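Local coordinates for protein predicted metal-dependent phosphohydrolase (Magnetospirillum magnetotacticum MS-1, PDB 3KH1) that probably acts as a metal-dependent phosphohydrolase of the HD-domain superfamily, possibly a 5'-deoxynucleotidase, at residues A[48-51]-A[52-56]; A[65-68]-A[69-72]. All blocks are in the same frame, centred on the assembly; numbering follows the deposited sequence. Where two conformers were deposited one is given.

Interaction 1: A[48-51]-A[52-56]; sequences IATM and AFLLA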
ATOM      1  N   ILE A  48       4.908  -4.146  -2.769  1.00  8.61           N
ATOM      2  CA  ILE A  48       5.673  -5.185  -2.060  0.50  9.10           C
ATOM      3  C   ILE A  48       4.817  -5.894  -1.022  1.00  8.46           C
ATOM      4  O   ILE A  48       4.981  -7.071  -0.788  1.00  9.65           O
ATOM      5  CB  ILE A  48       6.917  -4.662  -1.285  0.50  9.17           C
ATOM      6  CG1 ILE A  48       7.724  -3.577  -2.012  0.50  8.33           C
ATOM      7  CG2 ILE A  48       7.855  -5.839  -0.947  0.50  8.17           C
ATOM      8  CD1 ILE A  48       8.012  -3.900  -3.492  0.50 10.26           C
ATOM      9  N   ALA A  49       3.937  -5.157  -0.335  1.00  8.69           N
ATOM     10  CA  ALA A  49       3.034  -5.830   0.613  1.00  8.80           C
ATOM     11  C   ALA A  49       2.102  -6.803  -0.088  1.00  8.59           C
ATOM     12  O   ALA A  49       1.841  -7.892   0.433  1.00  9.35           O
ATOM     13  CB  ALA A  49       2.229  -4.791   1.429  1.00  9.12           C
ATOM     14  N   THR A  50       1.627  -6.450  -1.277  1.00  8.47           N
ATOM     15  CA  THR A  50       0.808  -7.366  -2.037  1.00  9.23           C
ATOM     16  C   THR A  50       1.635  -8.605  -2.457  1.00  9.82           C
ATOM     17  O   THR A  50       1.169  -9.743  -2.355  1.00  9.99           O
ATOM     18  CB  THR A  50       0.223  -6.638  -3.275  1.00  8.84           C
ATOM     19  OG1 THR A  50      -0.512  -5.493  -2.838  1.00  9.17           O
ATOM     20  CG2 THR A  50      -0.701  -7.528  -4.077  1.00 10.66           C
HETATM   21  N   MSE A  51       2.879  -8.375  -2.859  1.00  9.62           N
HETATM   22  CA  MSE A  51       3.790  -9.483  -3.177  1.00  9.84           C
HETATM   23  C   MSE A  51       4.010 -10.416  -1.984  1.00 10.19           C
HETATM   24  O   MSE A  51       4.156 -11.612  -2.169  1.00 11.08           O
HETATM   25  CB  MSE A  51       5.160  -8.963  -3.624  1.00 10.06           C
HETATM   26  CG  MSE A  51       5.160  -8.334  -5.005  1.00 10.39           C
HETATM   27 SE   MSE A  51       6.746  -7.338  -5.444  0.75  7.85          SE
HETATM   28  CE  MSE A  51       8.059  -8.819  -5.513  1.00 13.18           C
ATOM     29  N   ALA A  52       4.066  -9.889  -0.758  1.00  9.85           N
ATOM     30  CA  ALA A  52       4.218 -10.734   0.429  1.00  9.78           C
ATOM     31  C   ALA A  52       3.122 -11.798   0.473  1.00 10.98           C
ATOM     32  O   ALA A  52       3.401 -12.946   0.727  1.00 11.78           O
ATOM     33  CB  ALA A  52       4.243  -9.868   1.711  1.00 10.41           C
ATOM     34  N   PHE A  53       1.878 -11.383   0.266  1.00 10.27           N
ATOM     35  CA  PHE A  53       0.784 -12.319   0.290  1.00 10.05           C
ATOM     36  C   PHE A  53       0.841 -13.267  -0.899  1.00 10.25           C
ATOM     37  O   PHE A  53       0.660 -14.460  -0.761  1.00 12.48           O
ATOM     38  CB  PHE A  53      -0.558 -11.570   0.336  1.00 10.63           C
ATOM     39  CG  PHE A  53      -0.846 -10.944   1.654  1.00 10.13           C
ATOM     40  CD1 PHE A  53      -1.079 -11.730   2.780  1.00 10.58           C
ATOM     41  CD2 PHE A  53      -0.886  -9.579   1.771  1.00 10.49           C
ATOM     42  CE1 PHE A  53      -1.344 -11.136   3.989  1.00 11.35           C
ATOM     43  CE2 PHE A  53      -1.190  -8.949   2.990  1.00 10.30           C
ATOM     44  CZ  PHE A  53      -1.400  -9.714   4.112  1.00 10.60           C
ATOM     45  N   LEU A  54       1.102 -12.752  -2.089  1.00 11.09           N
ATOM     46  CA  LEU A  54       1.124 -13.574  -3.297  1.00 10.92           C
ATOM     47  C   LEU A  54       2.231 -14.624  -3.290  1.00 11.15           C
ATOM     48  O   LEU A  54       2.047 -15.722  -3.794  1.00 13.14           O
ATOM     49  CB  LEU A  54       1.305 -12.695  -4.532  1.00 10.89           C
ATOM     50  CG  LEU A  54       0.181 -11.756  -4.926  1.00 11.96           C
ATOM     51  CD1 LEU A  54       0.642 -10.682  -5.937  1.00 12.36           C
ATOM     52  CD2 LEU A  54      -1.062 -12.492  -5.450  1.00 13.87           C
ATOM     53  N   LEU A  55       3.357 -14.250  -2.695  1.00 12.00           N
ATOM     54  CA  LEU A  55       4.591 -15.052  -2.753  1.00 12.30           C
ATOM     55  C   LEU A  55       4.879 -15.729  -1.421  1.00 13.77           C
ATOM     56  O   LEU A  55       5.977 -16.223  -1.201  1.00 13.69           O
ATOM     57  CB  LEU A  55       5.764 -14.162  -3.202  1.00 12.08           C
ATOM     58  CG  LEU A  55       5.610 -13.562  -4.618  1.00 13.02           C
ATOM     59  CD1 LEU A  55       6.786 -12.668  -4.933  1.00 13.34           C
ATOM     60  CD2 LEU A  55       5.454 -14.657  -5.718  1.00 14.24           C
ATOM     61  N   ALA A  56       3.869 -15.791  -0.558  1.00 14.55           N
ATOM     62  CA  ALA A  56       4.000 -16.329   0.815  1.00 15.44           C
ATOM     63  C   ALA A  56       4.592 -17.731   0.826  1.00 16.28           C
ATOM     64  O   ALA A  56       5.316 -18.098   1.736  1.00 16.85           O
ATOM     65  CB  ALA A  56       2.612 -16.364   1.519  1.00 16.73           C
TER

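Interaction 2: A[65-68]-A[69-72]; sequences IGRV and ARML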
ATOM      1  N   ILE A  65       3.171 -13.906   7.661  1.00 11.33           N
ATOM      2  CA  ILE A  65       3.014 -13.123   6.448  0.60 11.02           C
ATOM      3  C   ILE A  65       2.244 -11.809   6.686  1.00 11.50           C
ATOM      4  O   ILE A  65       2.561 -10.807   6.086  1.00 10.70           O
ATOM      5  CB  ILE A  65       2.373 -13.976   5.323  0.60 10.97           C
ATOM      6  CG1 ILE A  65       3.353 -15.084   4.867  0.60 11.79           C
ATOM      7  CG2 ILE A  65       1.826 -13.101   4.175  0.60 10.54           C
ATOM      8  CD1 ILE A  65       4.574 -14.576   4.102  0.60 10.99           C
ATOM      9  N   GLY A  66       1.237 -11.804   7.543  1.00 11.70           N
ATOM     10  CA  GLY A  66       0.522 -10.581   7.852  1.00 11.32           C
ATOM     11  C   GLY A  66       1.410  -9.547   8.521  1.00 11.92           C
ATOM     12  O   GLY A  66       1.278  -8.343   8.300  1.00 11.38           O
ATOM     13  N   ARG A  67       2.330 -10.034   9.351  1.00 10.89           N
ATOM     14  CA  ARG A  67       3.290  -9.174   9.996  1.00 11.62           C
ATOM     15  C   ARG A  67       4.315  -8.628   9.009  1.00 11.27           C
ATOM     16  O   ARG A  67       4.667  -7.445   9.084  1.00 11.59           O
ATOM     17  CB  ARG A  67       3.942  -9.910  11.158  1.00 11.77           C
ATOM     18  CG  ARG A  67       4.874  -9.067  11.998  1.00 12.54           C
ATOM     19  CD  ARG A  67       5.223  -9.756  13.327  1.00 12.89           C
ATOM     20  NE  ARG A  67       5.978  -8.907  14.236  1.00 14.60           N
ATOM     21  CZ  ARG A  67       7.274  -8.686  14.113  1.00 16.59           C
ATOM     22  NH1 ARG A  67       7.963  -9.253  13.112  1.00 16.23           N
ATOM     23  NH2 ARG A  67       7.859  -7.896  14.985  1.00 15.46           N
ATOM     24  N   VAL A  68       4.766  -9.465   8.091  1.00 10.09           N
ATOM     25  CA  VAL A  68       5.597  -8.994   6.972  1.00 10.90           C
ATOM     26  C   VAL A  68       4.878  -7.886   6.200  1.00 10.00           C
ATOM     27  O   VAL A  68       5.477  -6.841   5.879  1.00  9.90           O
ATOM     28  CB  VAL A  68       5.999 -10.162   6.041  1.00 11.62           C
ATOM     29  CG1 VAL A  68       6.612  -9.643   4.726  1.00 12.47           C
ATOM     30  CG2 VAL A  68       6.993 -11.094   6.791  1.00 12.88           C
ATOM     31  N   ALA A  69       3.583  -8.087   5.917  1.00  9.40           N
ATOM     32  CA  ALA A  69       2.803  -7.097   5.195  1.00 10.39           C
ATOM     33  C   ALA A  69       2.789  -5.794   5.967  1.00  9.81           C
ATOM     34  O   ALA A  69       3.010  -4.729   5.390  1.00  9.63           O
ATOM     35  CB  ALA A  69       1.381  -7.589   4.899  1.00 10.92           C
ATOM     36  N   ARG A  70       2.489  -5.862   7.250  1.00 10.17           N
ATOM     37  CA  ARG A  70       2.432  -4.636   8.086  1.00  9.57           C
ATOM     38  C   ARG A  70       3.766  -3.916   8.098  1.00  9.80           C
ATOM     39  O   ARG A  70       3.859  -2.708   7.901  1.00  9.96           O
ATOM     40  CB  ARG A  70       1.997  -4.990   9.509  1.00  9.80           C
ATOM     41  CG  ARG A  70       1.935  -3.836  10.457  1.00 10.63           C
ATOM     42  CD  ARG A  70       1.368  -4.153  11.778  1.00 11.19           C
ATOM     43  NE  ARG A  70       2.167  -5.067  12.599  1.00 10.55           N
ATOM     44  CZ  ARG A  70       1.882  -6.349  12.834  1.00 11.00           C
ATOM     45  NH1 ARG A  70       0.998  -6.994  12.097  1.00 11.29           N
ATOM     46  NH2 ARG A  70       2.566  -7.021  13.742  1.00 11.99           N
HETATM   47  N   MSE A  71       4.829  -4.689   8.255  1.00 10.37           N
HETATM   48  CA  MSE A  71       6.173  -4.154   8.264  1.00 10.44           C
HETATM   49  C   MSE A  71       6.488  -3.440   6.944  1.00  9.42           C
HETATM   50  O   MSE A  71       7.017  -2.330   6.925  1.00 10.61           O
HETATM   51  CB  MSE A  71       7.166  -5.317   8.496  1.00 11.47           C
HETATM   52  CG  MSE A  71       8.628  -4.933   8.492  1.00 12.62           C
HETATM   53 SE   MSE A  71       9.775  -6.509   8.618  0.75  9.58          SE
HETATM   54  CE  MSE A  71       9.577  -6.835  10.513  1.00 15.16           C
ATOM     55  N   LEU A  72       6.134  -4.058   5.829  1.00  9.04           N
ATOM     56  CA  LEU A  72       6.346  -3.425   4.539  1.00  8.80           C
ATOM     57  C   LEU A  72       5.495  -2.177   4.372  1.00  9.36           C
ATOM     58  O   LEU A  72       5.945  -1.192   3.774  1.00  9.70           O
ATOM     59  CB  LEU A  72       6.089  -4.412   3.402  1.00  9.19           C
ATOM     60  CG  LEU A  72       7.177  -5.501   3.259  1.00  9.25           C
ATOM     61  CD1 LEU A  72       6.662  -6.608   2.325  1.00 11.78           C
ATOM     62  CD2 LEU A  72       8.442  -4.886   2.773  1.00 12.92           C
TER

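Interaction 1: A[48-51]-A[52-56]
Ala52 N donates to Ile48 O across 3.0 Å, the first of the backbone bonds that tie 48-51 to 52-56 along the last turns of helix 41-54 and just past its end. Leu54 N reaches Thr50 O at 3.0 Å in the straightest of the set, with an N-H...O angle of 166° and the donor in the carbonyl plane. Between these two, Phe53 N to Ala49 O is stretched to 3.5 Å and weak; the same oxygen has the Phe53 ring obliquely beside it, CD2 3.5 Å away. Leu55 N closes on Met51 O at 2.8 Å, although Leu55 itself has already left helical backbone angles.

The apolar contacts follow the same i to i+4 spacing. Thr50 and Leu54 lie alongside each other, Thr50 CG2 resting 3.9 Å from Leu54 CD1. The methyl stands anti to the Thr50 backbone N (chi1 -57° for OG1), which leaves OG1 beside that nitrogen and turned back to bond Trp46 O, so the hydroxyl is satisfied one turn earlier. Selenomethionine Met51 and Leu55 also run side by side; the bend at chi3 of Met51 (67°) sets its CE 4.1 Å from Leu55 CD1.

Leu54 O accepts a hydrogen bond from Gln115 NE2 of the second subunit, whose Tyr119 packs on the Leu54 side chain, while Ile48 and Ala52 face helix 132-151 of their own chain. The arrangement is the buried C-terminal end of an alpha-helix, here helix 41-54 in the all-helical core of an HD domain, where it meets the dimer partner.

Interaction 2: A[65-68]-A[69-72]
The Arg70 guanidinium has Arg67 CA over one of its faces, its NH1 3.8 Å from that carbon, and passes Gly66 O obliquely. Its NH2 approaches the aliphatic part of Arg67, 3.5 Å from CG. Bending at chi3 (66°) folds the Arg70 chain back along the helix to this place. The two guanidinium planes stand 87° apart, and Arg70 NH2 comes obliquely to that of Arg67, 3.9 Å from NE. This proximity of like charges is probably eased by Asp133 and Glu125, which form salt bridges with Arg67 NH1 and NH2. Met71 CE, of a selenomethionine, also lies obliquely by the Arg67 group, 3.9 Å from NH1. A leucine in place of Arg67 would probably leave Asp133 and Glu125 without their positive mate and deprive Met71 CE of the guanidinium beside it.

These residues form the first turns of helix 65-74, within the helical HD domain, and its alpha-helical backbone bonds are regular: Ala69 N to Ile65 O, Arg70 N to Gly66 O, Met71 N to Arg67 O and Leu72 N to Val68 O, the last at 2.9 Å and 162°.

On the buried side Val68 and Leu72 run alongside each other, with Val68 CG1 3.9 Å from Leu72 CD1. Val68 also packs on Ala52 of helix 41-54, and Leu72 meets Ala137 of helix 132-151. Arg70 also packs on Phe53 of the second subunit.

From the N terminus, the chain first passes through interaction 1, at the end of helix 41-54, and then through interaction 2, at the start of helix 65-74. The two are in series, neither nested nor crossed, and each is a local contact within its helix that closes no long loop. The connection after residue 54 brings the second helix back against the first: Phe53 CE2 packs 3.5 Å from Ala69 CB, and Ile48 CG2 lies 3.6 Å from Leu72 CD1. Nearer the connection, Ala56 meets Ile65. Both helices also pack on helix 132-151, and both contacts touch the second subunit.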